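Local coordinates for protein OR486 (Synthetic construct, PDB 4R80) that has no known biological function, being a de novo designed beta-sheet protein built to adopt the cystatin fold, at residues E7-K18 and V57-V68; N23-R31 and R41-N49. All coordinates share one frame; numbering follows the deposited sequence.

Contact 1: residues E7-K18 and V57-V68; sequences EKRRAKQVAKEK and VEVEKQGNTFTV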
loop_
_atom_site.group_PDB
_atom_site.type_symbol
_atom_site.label_atom_id
_atom_site.label_comp_id
_atom_site.label_asym_id
_atom_site.label_seq_id
_atom_site.Cartn_x
_atom_site.Cartn_y
_atom_site.Cartn_z
ATOM N N GLU A 7 -7.077 10.023 -6.443
ATOM C CA GLU A 7 -7.519 8.844 -5.707
ATOM C C GLU A 7 -6.390 7.838 -5.524
ATOM O O GLU A 7 -6.311 7.167 -4.497
ATOM C CB GLU A 7 -8.724 8.187 -6.390
ATOM C CG GLU A 7 -9.988 9.039 -6.383
ATOM C CD GLU A 7 -11.186 8.307 -6.960
ATOM O OE1 GLU A 7 -11.028 7.144 -7.379
ATOM O OE2 GLU A 7 -12.286 8.896 -7.004
ATOM N N LYS A 8 -5.522 7.731 -6.526
ATOM C CA LYS A 8 -4.354 6.866 -6.425
ATOM C C LYS A 8 -3.381 7.404 -5.385
ATOM O O LYS A 8 -2.734 6.638 -4.673
ATOM C CB LYS A 8 -3.643 6.724 -7.772
ATOM C CG LYS A 8 -4.390 5.905 -8.807
ATOM C CD LYS A 8 -3.646 5.925 -10.132
ATOM C CE LYS A 8 -4.085 4.790 -11.035
ATOM N NZ LYS A 8 -3.366 4.815 -12.336
ATOM N N ARG A 9 -3.276 8.725 -5.310
ATOM C CA ARG A 9 -2.376 9.364 -4.357
ATOM C C ARG A 9 -2.814 9.129 -2.912
ATOM O O ARG A 9 -1.999 8.771 -2.060
ATOM C CB ARG A 9 -2.243 10.859 -4.665
ATOM C CG ARG A 9 -1.292 11.608 -3.748
ATOM C CD ARG A 9 -1.582 13.100 -3.762
ATOM N NE ARG A 9 -2.894 13.411 -3.205
ATOM C CZ ARG A 9 -3.143 13.548 -1.907
ATOM N NH1 ARG A 9 -2.168 13.397 -1.021
ATOM N NH2 ARG A 9 -4.370 13.834 -1.494
ATOM N N ARG A 10 -4.101 9.324 -2.647
ATOM C CA ARG A 10 -4.655 9.108 -1.314
ATOM C C ARG A 10 -4.567 7.638 -0.898
ATOM O O ARG A 10 -4.180 7.323 0.229
ATOM C CB ARG A 10 -6.105 9.597 -1.251
ATOM C CG ARG A 10 -6.262 11.106 -1.365
ATOM C CD ARG A 10 -7.732 11.521 -1.388
ATOM N NE ARG A 10 -8.461 11.113 -0.189
ATOM C CZ ARG A 10 -9.752 11.348 0.012
ATOM N NH1 ARG A 10 -10.471 11.988 -0.901
ATOM N NH2 ARG A 10 -10.328 10.929 1.132
ATOM N N ALA A 11 -4.916 6.743 -1.818
ATOM C CA ALA A 11 -4.895 5.311 -1.536
ATOM C C ALA A 11 -3.478 4.842 -1.255
ATOM O O ALA A 11 -3.259 4.000 -0.384
ATOM C CB ALA A 11 -5.493 4.525 -2.694
ATOM N N LYS A 12 -2.517 5.394 -1.988
ATOM C CA LYS A 12 -1.118 5.039 -1.788
ATOM C C LYS A 12 -0.628 5.497 -0.418
ATOM O O LYS A 12 0.107 4.777 0.259
ATOM C CB LYS A 12 -0.236 5.648 -2.878
ATOM C CG LYS A 12 1.229 5.245 -2.773
ATOM C CD LYS A 12 2.090 5.971 -3.795
ATOM C CE LYS A 12 2.391 7.391 -3.349
ATOM N NZ LYS A 12 3.177 7.408 -2.083
ATOM N N GLN A 13 -1.045 6.692 -0.010
ATOM C CA GLN A 13 -0.635 7.247 1.275
ATOM C C GLN A 13 -1.309 6.545 2.450
ATOM O O GLN A 13 -0.692 6.349 3.498
ATOM C CB GLN A 13 -0.916 8.750 1.324
ATOM C CG GLN A 13 -0.038 9.571 0.392
ATOM C CD GLN A 13 -0.323 11.057 0.476
ATOM O OE1 GLN A 13 -1.194 11.492 1.229
ATOM N NE2 GLN A 13 0.412 11.844 -0.301
ATOM N N VAL A 14 -2.568 6.158 2.270
ATOM C CA VAL A 14 -3.284 5.397 3.287
ATOM C C VAL A 14 -2.602 4.047 3.441
ATOM O O VAL A 14 -2.390 3.558 4.551
ATOM C CB VAL A 14 -4.764 5.187 2.903
ATOM C CG1 VAL A 14 -5.398 4.102 3.764
ATOM C CG2 VAL A 14 -5.537 6.490 3.027
ATOM N N ALA A 15 -2.247 3.463 2.304
ATOM C CA ALA A 15 -1.576 2.175 2.264
ATOM C C ALA A 15 -0.183 2.236 2.882
ATOM O O ALA A 15 0.196 1.363 3.662
ATOM C CB ALA A 15 -1.483 1.700 0.833
ATOM N N LYS A 16 0.574 3.271 2.531
ATOM C CA LYS A 16 1.948 3.406 2.999
ATOM C C LYS A 16 2.014 3.713 4.493
ATOM O O LYS A 16 2.867 3.181 5.205
ATOM C CB LYS A 16 2.685 4.482 2.201
ATOM C CG LYS A 16 4.154 4.629 2.559
ATOM C CD LYS A 16 4.809 5.726 1.737
ATOM C CE LYS A 16 6.238 5.974 2.184
ATOM N NZ LYS A 16 6.800 7.201 1.557
ATOM N N GLU A 17 1.111 4.567 4.963
ATOM C CA GLU A 17 1.037 4.894 6.383
ATOM C C GLU A 17 0.687 3.644 7.177
ATOM O O GLU A 17 1.174 3.441 8.288
ATOM C CB GLU A 17 0.011 6.000 6.636
ATOM C CG GLU A 17 -0.127 6.406 8.100
ATOM C CD GLU A 17 1.163 6.953 8.689
ATOM O OE1 GLU A 17 1.911 7.641 7.963
ATOM O OE2 GLU A 17 1.429 6.690 9.880
ATOM N N LYS A 18 -0.172 2.805 6.595
ATOM C CA LYS A 18 -0.523 1.525 7.190
ATOM C C LYS A 18 0.688 0.610 7.351
ATOM O O LYS A 18 0.850 -0.050 8.373
ATOM C CB LYS A 18 -1.602 0.823 6.362
ATOM C CG LYS A 18 -1.969 -0.556 6.881
ATOM C CD LYS A 18 -2.528 -0.492 8.287
ATOM C CE LYS A 18 -3.337 -1.732 8.609
ATOM N NZ LYS A 18 -3.672 -1.810 10.056
ATOM N N VAL A 57 -1.232 -4.180 -0.681
ATOM C CA VAL A 57 -2.365 -3.713 0.114
ATOM C C VAL A 57 -3.516 -3.219 -0.757
ATOM O O VAL A 57 -3.336 -2.360 -1.622
ATOM C CB VAL A 57 -1.948 -2.620 1.109
ATOM C CG1 VAL A 57 -1.032 -1.652 0.435
ATOM C CG2 VAL A 57 -3.169 -1.907 1.670
ATOM N N GLU A 58 -4.698 -3.784 -0.536
ATOM C CA GLU A 58 -5.904 -3.366 -1.240
ATOM C C GLU A 58 -6.655 -2.261 -0.499
ATOM O O GLU A 58 -7.145 -2.468 0.610
ATOM C CB GLU A 58 -6.822 -4.561 -1.485
ATOM C CG GLU A 58 -6.189 -5.647 -2.329
ATOM C CD GLU A 58 -7.122 -6.817 -2.560
ATOM O OE1 GLU A 58 -8.251 -6.792 -2.028
ATOM O OE2 GLU A 58 -6.724 -7.761 -3.274
ATOM N N VAL A 59 -6.728 -1.084 -1.115
ATOM C CA VAL A 59 -7.439 0.048 -0.532
ATOM C C VAL A 59 -8.783 0.224 -1.227
ATOM O O VAL A 59 -8.869 0.202 -2.455
ATOM C CB VAL A 59 -6.626 1.349 -0.668
ATOM C CG1 VAL A 59 -7.344 2.500 0.016
ATOM C CG2 VAL A 59 -5.226 1.162 -0.091
ATOM N N GLU A 60 -9.843 0.385 -0.430
ATOM C CA GLU A 60 -11.186 0.551 -0.975
ATOM C C GLU A 60 -11.751 1.953 -0.762
ATOM O O GLU A 60 -11.682 2.505 0.335
ATOM C CB GLU A 60 -12.134 -0.494 -0.383
ATOM C CG GLU A 60 -13.549 -0.434 -0.938
ATOM C CD GLU A 60 -13.618 -0.746 -2.427
ATOM O OE1 GLU A 60 -12.737 -1.473 -2.932
ATOM O OE2 GLU A 60 -14.558 -0.263 -3.093
ATOM N N LYS A 61 -12.321 2.519 -1.828
ATOM C CA LYS A 61 -12.997 3.809 -1.757
ATOM C C LYS A 61 -14.492 3.629 -1.520
ATOM O O LYS A 61 -15.202 3.087 -2.368
ATOM C CB LYS A 61 -12.782 4.591 -3.057
ATOM C CG LYS A 61 -13.706 5.790 -3.231
ATOM C CD LYS A 61 -13.570 6.399 -4.625
ATOM C CE LYS A 61 -14.513 7.584 -4.821
ATOM N NZ LYS A 61 -14.253 8.677 -3.850
ATOM N N GLN A 62 -14.962 4.083 -0.365
ATOM C CA GLN A 62 -16.377 3.993 -0.018
ATOM C C GLN A 62 -16.920 5.395 0.215
ATOM O O GLN A 62 -16.710 5.981 1.276
ATOM C CB GLN A 62 -16.588 3.124 1.222
ATOM C CG GLN A 62 -18.047 2.974 1.639
ATOM C CD GLN A 62 -18.860 2.136 0.666
ATOM O OE1 GLN A 62 -19.036 0.933 0.864
ATOM N NE2 GLN A 62 -19.366 2.768 -0.388
ATOM N N GLY A 63 -17.612 5.931 -0.785
ATOM C CA GLY A 63 -18.043 7.315 -0.749
ATOM C C GLY A 63 -16.843 8.203 -1.012
ATOM O O GLY A 63 -16.496 8.462 -2.164
ATOM N N ASN A 64 -16.202 8.666 0.056
ATOM C CA ASN A 64 -14.951 9.403 -0.078
ATOM C C ASN A 64 -13.931 9.027 0.995
ATOM O O ASN A 64 -12.987 9.772 1.257
ATOM C CB ASN A 64 -15.187 10.912 -0.072
ATOM C CG ASN A 64 -14.065 11.673 -0.749
ATOM O OD1 ASN A 64 -13.464 11.189 -1.708
ATOM N ND2 ASN A 64 -13.751 12.850 -0.229
ATOM N N THR A 65 -14.130 7.871 1.618
ATOM C CA THR A 65 -13.160 7.353 2.572
ATOM C C THR A 65 -12.334 6.254 1.919
ATOM O O THR A 65 -12.865 5.422 1.184
ATOM C CB THR A 65 -13.838 6.802 3.839
ATOM O OG1 THR A 65 -14.973 6.009 3.470
ATOM C CG2 THR A 65 -14.293 7.943 4.737
ATOM N N PHE A 66 -11.034 6.259 2.185
ATOM C CA PHE A 66 -10.149 5.229 1.658
ATOM C C PHE A 66 -9.678 4.305 2.772
ATOM O O PHE A 66 -8.872 4.691 3.618
ATOM C CB PHE A 66 -8.957 5.863 0.940
ATOM C CG PHE A 66 -9.304 6.455 -0.396
ATOM C CD1 PHE A 66 -9.753 7.762 -0.494
ATOM C CD2 PHE A 66 -9.186 5.703 -1.553
ATOM C CE1 PHE A 66 -10.077 8.309 -1.723
ATOM C CE2 PHE A 66 -9.507 6.244 -2.784
ATOM C CZ PHE A 66 -9.952 7.548 -2.869
ATOM N N THR A 67 -10.191 3.080 2.761
ATOM C CA THR A 67 -9.939 2.132 3.837
ATOM C C THR A 67 -9.198 0.899 3.331
ATOM O O THR A 67 -9.544 0.335 2.294
ATOM C CB THR A 67 -11.255 1.690 4.508
ATOM O OG1 THR A 67 -12.040 2.843 4.838
ATOM C CG2 THR A 67 -10.974 0.892 5.774
ATOM N N VAL A 68 -8.174 0.491 4.072
ATOM C CA VAL A 68 -7.459 -0.741 3.778
ATOM C C VAL A 68 -8.385 -1.922 4.044
ATOM O O VAL A 68 -9.059 -1.962 5.071
ATOM C CB VAL A 68 -6.202 -0.873 4.659
ATOM C CG1 VAL A 68 -5.555 -2.238 4.477
ATOM C CG2 VAL A 68 -5.214 0.240 4.338
#
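In this designed cystatin fold the helix lies across the concave antiparallel sheet, and residues 7-18 meet the hairpin 57-68, whose two strands run at 131° and 38° to the helix axis. Phe66 carries the largest share of the interface. Its ring is wedged against Glu7, Arg10 and Ala11: Phe66 CZ lies 3.8 Å from Glu7 CB. Phe66 CE1 sits over the centre of the Arg10 guanidinium, 3.5 Å from Arg10 CZ. The two planes are 64° apart, so this is a ring edge set on a guanidinium face rather than a flat stack. A bend at the third torsion of Arg10 carries the group past the ring to the turn, where NH2 donates to Asn64 O at 2.9 Å and NH1 gives a weak bond to Asn64 OD1. Deeper in, small helix residues let the strand come near: Ala15 CB packs on Val57 CG1 at 3.4 Å, and Ala11 CB on Val59 CG1 at 3.9 Å. Val14 CG1 reaches Val68 CG2. Glu7 OE2 and Lys61 NZ form a long salt bridge of 3.7 Å, and NZ also donates to Gly63 O. The chemistry thus grades from an alanine-valine interior to a polar border at the hairpin turn.

Contact 2: residues N23-R31 and R41-N49; sequences NPSSKVQVR and RVELEITEN
Val30 and Leu44 face each other as a non-hydrogen-bonded antiparallel pair in the hairpin formed by strands 28-36 and 39-48, with CA atoms only 4.3 Å apart. Their side chains lie side by side and point the same way, Val30 CG2 resting 3.6 Å from Leu44 CD2. The same methyl of Leu44 also meets Val28 CG1, at 3.5 Å, so CD2 touches both valines, which meet it from directions about a right angle apart. In both valines CG1 stands opposite the backbone N (chi1 -178° in Val28, 179° in Val30), which sends one CG1 to Leu44 and the other to Val42 CG1. This apolar face is turned to helix 4-22, where Ile19 and Leu20 cover Val28.

Gln29 and Glu45 make the hydrogen-bonded pair: Glu45 N donates to Gln29 O at 2.9 Å, whereas the return bond from Gln29 N is weak. Arg31 N to Glu43 O continues the ladder. On this other face Glu45 is extended, with its CG trans to N (chi1 -178°), and runs alongside Arg31. Its OE1 touches Arg31 CD but is 3.8 Å from NE and lies well out of the guanidinium plane, so the long salt bridge rests on charge rather than on a directed N-H.

At the end of the hairpin remote from its turn, Ile46 CD1 meets the amide of Asn23, 3.8 Å from CG, and Asn23 ND2 is bonded to Ile19 O in the helix. Ser26 OG lies beside Ile46 CG2 and CD1, while the Glu48 carboxylate approaches Ser26 CB. The strands are therefore joined by main-chain bonds, with a valine-leucine-isoleucine layer under the helix on one face and a loosely paired, charged layer on the other.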
loop_
_atom_site.group_PDB
_atom_site.type_symbol
_atom_site.label_atom_id
_atom_site.label_comp_id
_atom_site.label_asym_id
_atom_site.label_seq_id
_atom_site.Cartn_x
_atom_site.Cartn_y
_atom_site.Cartn_z
ATOM N N ASN A 23 5.474 -1.415 10.596
ATOM C CA ASN A 23 6.917 -1.578 10.460
ATOM C C ASN A 23 7.658 -0.289 10.802
ATOM O O ASN A 23 8.104 0.434 9.913
ATOM C CB ASN A 23 7.271 -2.035 9.043
ATOM C CG ASN A 23 6.592 -3.339 8.665
ATOM O OD1 ASN A 23 7.141 -4.421 8.873
ATOM N ND2 ASN A 23 5.387 -3.241 8.114
ATOM N N PRO A 24 7.786 -0.005 12.114
ATOM C CA PRO A 24 8.344 1.252 12.635
ATOM C C PRO A 24 9.764 1.560 12.177
ATOM O O PRO A 24 10.016 2.649 11.660
ATOM C CB PRO A 24 8.308 1.038 14.157
ATOM C CG PRO A 24 8.249 -0.436 14.342
ATOM C CD PRO A 24 7.445 -0.943 13.186
ATOM N N SER A 25 10.682 0.618 12.360
ATOM C CA SER A 25 12.074 0.845 12.001
ATOM C C SER A 25 12.338 0.397 10.571
ATOM O O SER A 25 13.271 -0.367 10.319
ATOM C CB SER A 25 12.999 0.101 12.966
ATOM O OG SER A 25 12.988 -1.294 12.712
ATOM N N SER A 26 11.523 0.874 9.641
ATOM C CA SER A 26 11.621 0.417 8.261
ATOM C C SER A 26 11.449 1.530 7.238
ATOM O O SER A 26 10.685 2.472 7.443
ATOM C CB SER A 26 10.588 -0.685 8.006
ATOM O OG SER A 26 10.445 -0.940 6.623
ATOM N N LYS A 27 12.181 1.410 6.131
ATOM C CA LYS A 27 12.004 2.286 4.978
ATOM C C LYS A 27 11.117 1.618 3.937
ATOM O O LYS A 27 11.445 0.552 3.419
ATOM C CB LYS A 27 13.348 2.706 4.374
ATOM C CG LYS A 27 13.987 3.935 5.032
ATOM C CD LYS A 27 14.172 3.788 6.530
ATOM C CE LYS A 27 14.518 5.120 7.169
ATOM N NZ LYS A 27 14.746 4.989 8.638
ATOM N N VAL A 28 9.997 2.260 3.627
ATOM C CA VAL A 28 8.987 1.673 2.759
ATOM C C VAL A 28 8.903 2.409 1.426
ATOM O O VAL A 28 8.676 3.617 1.389
ATOM C CB VAL A 28 7.602 1.703 3.423
ATOM C CG1 VAL A 28 6.580 1.038 2.527
ATOM C CG2 VAL A 28 7.647 1.021 4.783
ATOM N N GLN A 29 9.087 1.674 0.334
ATOM C CA GLN A 29 8.954 2.255 -0.997
ATOM C C GLN A 29 7.753 1.664 -1.732
ATOM O O GLN A 29 7.469 0.471 -1.628
ATOM C CB GLN A 29 10.239 2.057 -1.810
ATOM C CG GLN A 29 10.504 0.621 -2.239
ATOM C CD GLN A 29 11.346 0.529 -3.498
ATOM O OE1 GLN A 29 11.698 1.543 -4.100
ATOM N NE2 GLN A 29 11.670 -0.694 -3.904
ATOM N N VAL A 30 7.044 2.516 -2.466
ATOM C CA VAL A 30 5.902 2.082 -3.261
ATOM C C VAL A 30 6.336 1.867 -4.703
ATOM O O VAL A 30 6.902 2.763 -5.326
ATOM C CB VAL A 30 4.764 3.118 -3.227
ATOM C CG1 VAL A 30 3.593 2.649 -4.076
ATOM C CG2 VAL A 30 4.320 3.372 -1.795
ATOM N N ARG A 31 6.065 0.679 -5.233
ATOM C CA ARG A 31 6.541 0.332 -6.566
ATOM C C ARG A 31 5.473 0.452 -7.645
ATOM O O ARG A 31 5.786 0.740 -8.800
ATOM C CB ARG A 31 7.136 -1.076 -6.580
ATOM C CG ARG A 31 8.396 -1.218 -5.749
ATOM C CD ARG A 31 9.089 -2.536 -6.036
ATOM N NE ARG A 31 9.491 -2.654 -7.436
ATOM C CZ ARG A 31 10.638 -2.194 -7.926
ATOM N NH1 ARG A 31 11.504 -1.580 -7.130
ATOM N NH2 ARG A 31 10.921 -2.345 -9.213
ATOM N N ARG A 41 -5.013 -1.090 -5.730
ATOM C CA ARG A 41 -3.989 -2.018 -5.272
ATOM C C ARG A 41 -2.622 -1.347 -5.234
ATOM O O ARG A 41 -2.127 -0.868 -6.253
ATOM C CB ARG A 41 -3.946 -3.261 -6.163
ATOM C CG ARG A 41 -5.175 -4.148 -6.053
ATOM C CD ARG A 41 -5.046 -5.377 -6.938
ATOM N NE ARG A 41 -6.166 -6.298 -6.766
ATOM C CZ ARG A 41 -7.281 -6.261 -7.487
ATOM N NH1 ARG A 41 -7.431 -5.345 -8.434
ATOM N NH2 ARG A 41 -8.249 -7.140 -7.261
ATOM N N VAL A 42 -2.023 -1.309 -4.048
ATOM C CA VAL A 42 -0.728 -0.667 -3.866
ATOM C C VAL A 42 0.335 -1.699 -3.505
ATOM O O VAL A 42 0.215 -2.413 -2.510
ATOM C CB VAL A 42 -0.783 0.412 -2.770
ATOM C CG1 VAL A 42 0.560 1.113 -2.651
ATOM C CG2 VAL A 42 -1.890 1.412 -3.065
ATOM N N GLU A 43 1.369 -1.774 -4.335
ATOM C CA GLU A 43 2.470 -2.702 -4.124
ATOM C C GLU A 43 3.642 -1.977 -3.471
ATOM O O GLU A 43 4.130 -0.975 -3.993
ATOM C CB GLU A 43 2.899 -3.295 -5.465
ATOM C CG GLU A 43 1.794 -4.071 -6.164
ATOM C CD GLU A 43 2.193 -4.545 -7.547
ATOM O OE1 GLU A 43 3.398 -4.786 -7.773
ATOM O OE2 GLU A 43 1.302 -4.659 -8.415
ATOM N N LEU A 44 4.094 -2.488 -2.329
ATOM C CA LEU A 44 5.203 -1.873 -1.608
ATOM C C LEU A 44 6.275 -2.912 -1.315
ATOM O O LEU A 44 5.993 -4.105 -1.223
ATOM C CB LEU A 44 4.722 -1.233 -0.300
ATOM C CG LEU A 44 3.515 -0.294 -0.372
ATOM C CD1 LEU A 44 2.256 -1.095 -0.187
ATOM C CD2 LEU A 44 3.591 0.799 0.677
ATOM N N GLU A 45 7.516 -2.442 -1.167
ATOM C CA GLU A 45 8.641 -3.321 -0.880
ATOM C C GLU A 45 9.447 -2.817 0.312
ATOM O O GLU A 45 9.746 -1.632 0.420
ATOM C CB GLU A 45 9.546 -3.444 -2.111
ATOM C CG GLU A 45 10.737 -4.378 -1.922
ATOM C CD GLU A 45 11.490 -4.643 -3.211
ATOM O OE1 GLU A 45 10.989 -4.246 -4.280
ATOM O OE2 GLU A 45 12.580 -5.246 -3.155
ATOM N N ILE A 46 9.795 -3.741 1.207
ATOM C CA ILE A 46 10.651 -3.445 2.351
ATOM C C ILE A 46 11.954 -4.236 2.261
ATOM O O ILE A 46 11.944 -5.434 1.979
ATOM C CB ILE A 46 9.942 -3.764 3.687
ATOM C CG1 ILE A 46 8.661 -2.941 3.829
ATOM C CG2 ILE A 46 10.856 -3.495 4.871
ATOM C CD1 ILE A 46 7.978 -3.109 5.164
ATOM N N THR A 47 13.076 -3.562 2.507
ATOM C CA THR A 47 14.380 -4.216 2.484
ATOM C C THR A 47 15.187 -3.833 3.718
ATOM O O THR A 47 15.803 -2.772 3.779
ATOM C CB THR A 47 15.189 -3.862 1.217
ATOM O OG1 THR A 47 14.478 -4.305 0.056
ATOM C CG2 THR A 47 16.557 -4.537 1.251
ATOM N N GLU A 48 15.165 -4.718 4.714
ATOM C CA GLU A 48 15.838 -4.477 5.982
ATOM C C GLU A 48 16.326 -5.785 6.598
ATOM O O GLU A 48 15.687 -6.828 6.442
ATOM C CB GLU A 48 14.927 -3.746 6.971
ATOM C CG GLU A 48 13.675 -4.518 7.350
ATOM C CD GLU A 48 12.758 -3.728 8.265
ATOM O OE1 GLU A 48 13.135 -2.606 8.661
ATOM O OE2 GLU A 48 11.658 -4.228 8.583
ATOM N N ASN A 49 17.462 -5.720 7.283
ATOM C CA ASN A 49 18.021 -6.860 8.013
ATOM C C ASN A 49 18.214 -8.098 7.142
ATOM O O ASN A 49 17.911 -9.217 7.556
ATOM C CB ASN A 49 17.131 -7.208 9.211
ATOM C CG ASN A 49 16.776 -5.998 10.042
ATOM O OD1 ASN A 49 16.963 -4.855 9.618
ATOM N ND2 ASN A 49 16.245 -6.229 11.238
#

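In the fold
From the N terminus the chain first forms helix 4-22, turns through residues 23-27 and enters strand 28-36. Contact 2 closes the shorter loop, joining 23-31 to 41-49 across the first hairpin, and is nested inside the longer loop that contact 1 closes when 57-68 returns to the helix. Their centres lie about 16 Å apart on opposite sides of the chain's centre; both reach one antiparallel sheet in which strands 28-36, 39-48, 51-62 and 65-76 lie in chain order. Strands 39-48 and 51-62 join them: Val57 N probably bonds to Val42 O at 2.9 Å, and Val57 CG1 packs on Leu44 CD1. The helix of contact 1 reaches contact 2, with Lys12 CD 3.7 Å from Val30 CG1.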